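Local coordinates for CARDB domain-containing protein (Pyrococcus furiosus, PDB 3IDU) that is of unknown function but binds two manganese ions through its CARDB domain, an all-beta module of the E-set clan that forms one part of a longer protein, at residues Y37-K42 and K64-S69. Residues are numbered along the deposited sequence; the frame is centred on the assembly and turned at random.
Sequences YEVHVK and KNWTVS
Val39 and Trp66 meet where the two sheets of the CARDB beta sandwich face each other, and here the two strands meet through side chains alone. The indole reaches inward with the far corner of its six-membered ring, and CH2 of Trp66 lies 4.3 Å from CG2 of Val39. This methyl approaches the ring obliquely. With its CG opposite the backbone carbonyl carbon (chi1 -65°), Trp66 carries its indole in between the sheets and bridges a CA-CA separation of 10.5 Å between Trp66 and Val39. Within its own strand, CG of Lys64 rests 3.8 Å above the plane of the Trp66 indole, displaced toward the rim. Val54 and Val56 of the adjoining strand 49-58 also touch the side chain of Trp66, as does Leu78 from the opposite sheet.

Two residues further along both strands, the second pair, of about equal extent, joins two branched side chains. Val41 CG1 and Val68 CG2 stand 4.5 Å apart, methyl to methyl. The backbones are closer here, 9.0 Å between the CA atoms of Val41 and Val68, and two short side chains meet; at Val39 the longer indole of Trp66 spans the wider separation.

This end of the packing lies close to the metal site: the side chain of Val41 is about 5 Å from that of Leu19, a manganese-binding residue, and about 9 Å from a bound manganese ion.

No hydrogen bond joins the two segments, and the interface between them buries just 105 Å². Cohesion here is therefore dispersive and hydrophobic, with directional backbone bonding left to neighbours within each sheet, such as Leu78 for Val39.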
loop_
_atom_site.group_PDB
_atom_site.type_symbol
_atom_site.label_atom_id
_atom_site.label_comp_id
_atom_site.label_asym_id
_atom_site.label_seq_id
_atom_site.Cartn_x
_atom_site.Cartn_y
_atom_site.Cartn_z
ATOM N N TYR A 37 -5.600 9.032 4.541
ATOM C CA TYR A 37 -5.536 7.612 4.212
ATOM C C TYR A 37 -4.284 6.981 4.783
ATOM O O TYR A 37 -3.325 7.673 5.112
ATOM C CB TYR A 37 -5.553 7.399 2.697
ATOM C CG TYR A 37 -6.871 7.737 2.044
ATOM C CD1 TYR A 37 -7.193 9.053 1.710
ATOM C CD2 TYR A 37 -7.812 6.743 1.789
ATOM C CE1 TYR A 37 -8.427 9.367 1.135
ATOM C CE2 TYR A 37 -9.044 7.045 1.218
ATOM C CZ TYR A 37 -9.346 8.356 0.895
ATOM O OH TYR A 37 -10.571 8.653 0.344
ATOM N N GLU A 38 -4.298 5.660 4.908
ATOM C CA GLU A 38 -3.141 4.952 5.427
ATOM C C GLU A 38 -2.759 3.812 4.502
ATOM O O GLU A 38 -3.616 3.071 4.018
ATOM C CB GLU A 38 -3.423 4.385 6.822
ATOM C CG GLU A 38 -3.911 5.407 7.834
ATOM C CD GLU A 38 -4.011 4.831 9.232
ATOM O OE1 GLU A 38 -4.583 3.731 9.383
ATOM O OE2 GLU A 38 -3.526 5.482 10.181
ATOM N N VAL A 39 -1.463 3.688 4.249
ATOM C CA VAL A 39 -0.961 2.613 3.416
ATOM C C VAL A 39 -0.237 1.675 4.375
ATOM O O VAL A 39 0.743 2.062 5.005
ATOM C CB VAL A 39 0.025 3.131 2.350
ATOM C CG1 VAL A 39 0.568 1.962 1.542
ATOM C CG2 VAL A 39 -0.685 4.126 1.423
ATOM N N HIS A 40 -0.755 0.458 4.512
ATOM C CA HIS A 40 -0.158 -0.539 5.392
ATOM C C HIS A 40 0.760 -1.441 4.572
ATOM O O HIS A 40 0.291 -2.227 3.751
ATOM C CB HIS A 40 -1.251 -1.379 6.062
ATOM C CG HIS A 40 -2.092 -0.611 7.035
ATOM N ND1 HIS A 40 -2.197 -0.958 8.364
ATOM C CD2 HIS A 40 -2.839 0.509 6.878
ATOM C CE1 HIS A 40 -2.970 -0.084 8.986
ATOM N NE2 HIS A 40 -3.372 0.816 8.107
ATOM N N VAL A 41 2.066 -1.314 4.788
ATOM C CA VAL A 41 3.042 -2.122 4.060
ATOM C C VAL A 41 3.624 -3.143 5.031
ATOM O O VAL A 41 4.077 -2.792 6.122
ATOM C CB VAL A 41 4.163 -1.232 3.455
ATOM C CG1 VAL A 41 4.958 -0.557 4.562
ATOM C CG2 VAL A 41 5.072 -2.061 2.562
ATOM N N LYS A 42 3.599 -4.416 4.642
ATOM C CA LYS A 42 4.101 -5.464 5.517
ATOM C C LYS A 42 5.082 -6.397 4.829
ATOM O O LYS A 42 5.082 -6.528 3.606
ATOM C CB LYS A 42 2.924 -6.291 6.047
ATOM C CG LYS A 42 1.739 -5.438 6.484
ATOM C CD LYS A 42 0.484 -6.253 6.750
ATOM C CE LYS A 42 0.560 -6.999 8.071
ATOM N NZ LYS A 42 -0.762 -7.604 8.439
ATOM N N LYS A 64 2.012 9.903 -4.595
ATOM C CA LYS A 64 3.060 10.019 -3.592
ATOM C C LYS A 64 3.965 8.802 -3.598
ATOM O O LYS A 64 3.545 7.703 -3.958
ATOM C CB LYS A 64 2.432 10.202 -2.207
ATOM C CG LYS A 64 3.402 10.612 -1.108
ATOM C CD LYS A 64 2.651 10.874 0.190
ATOM C CE LYS A 64 3.592 11.264 1.321
ATOM N NZ LYS A 64 2.860 11.494 2.600
ATOM N N ASN A 65 5.219 9.005 -3.208
ATOM C CA ASN A 65 6.164 7.905 -3.167
ATOM C C ASN A 65 6.948 7.877 -1.866
ATOM O O ASN A 65 7.191 8.913 -1.240
ATOM C CB ASN A 65 7.113 7.957 -4.375
ATOM C CG ASN A 65 7.728 9.319 -4.578
ATOM O OD1 ASN A 65 8.403 9.847 -3.692
ATOM N ND2 ASN A 65 7.505 9.899 -5.756
ATOM N N TRP A 66 7.312 6.667 -1.459
ATOM C CA TRP A 66 8.064 6.423 -0.235
ATOM C C TRP A 66 9.142 5.394 -0.519
ATOM O O TRP A 66 9.020 4.577 -1.431
ATOM C CB TRP A 66 7.174 5.810 0.842
ATOM C CG TRP A 66 6.062 6.643 1.364
ATOM C CD1 TRP A 66 6.070 7.393 2.504
ATOM C CD2 TRP A 66 4.736 6.723 0.840
ATOM N NE1 TRP A 66 4.826 7.924 2.730
ATOM C CE2 TRP A 66 3.986 7.531 1.721
ATOM C CE3 TRP A 66 4.104 6.187 -0.292
ATOM C CZ2 TRP A 66 2.634 7.815 1.512
ATOM C CZ3 TRP A 66 2.763 6.467 -0.500
ATOM C CH2 TRP A 66 2.041 7.276 0.399
ATOM N N THR A 67 10.188 5.429 0.293
ATOM C CA THR A 67 11.274 4.467 0.212
ATOM C C THR A 67 11.308 3.930 1.636
ATOM O O THR A 67 11.625 4.674 2.565
ATOM C CB THR A 67 12.616 5.156 -0.119
ATOM O OG1 THR A 67 12.620 5.563 -1.492
ATOM C CG2 THR A 67 13.785 4.217 0.134
ATOM N N VAL A 68 10.964 2.659 1.826
ATOM C CA VAL A 68 10.946 2.114 3.177
ATOM C C VAL A 68 11.743 0.836 3.351
ATOM O O VAL A 68 12.133 0.188 2.382
ATOM C CB VAL A 68 9.504 1.826 3.658
ATOM C CG1 VAL A 68 8.640 3.060 3.482
ATOM C CG2 VAL A 68 8.928 0.646 2.907
ATOM N N SER A 69 11.997 0.503 4.612
ATOM C CA SER A 69 12.707 -0.710 4.958
ATOM C C SER A 69 11.754 -1.496 5.837
ATOM O O SER A 69 10.936 -0.912 6.549
ATOM C CB SER A 69 13.989 -0.398 5.734
ATOM O OG SER A 69 13.688 0.253 6.956
#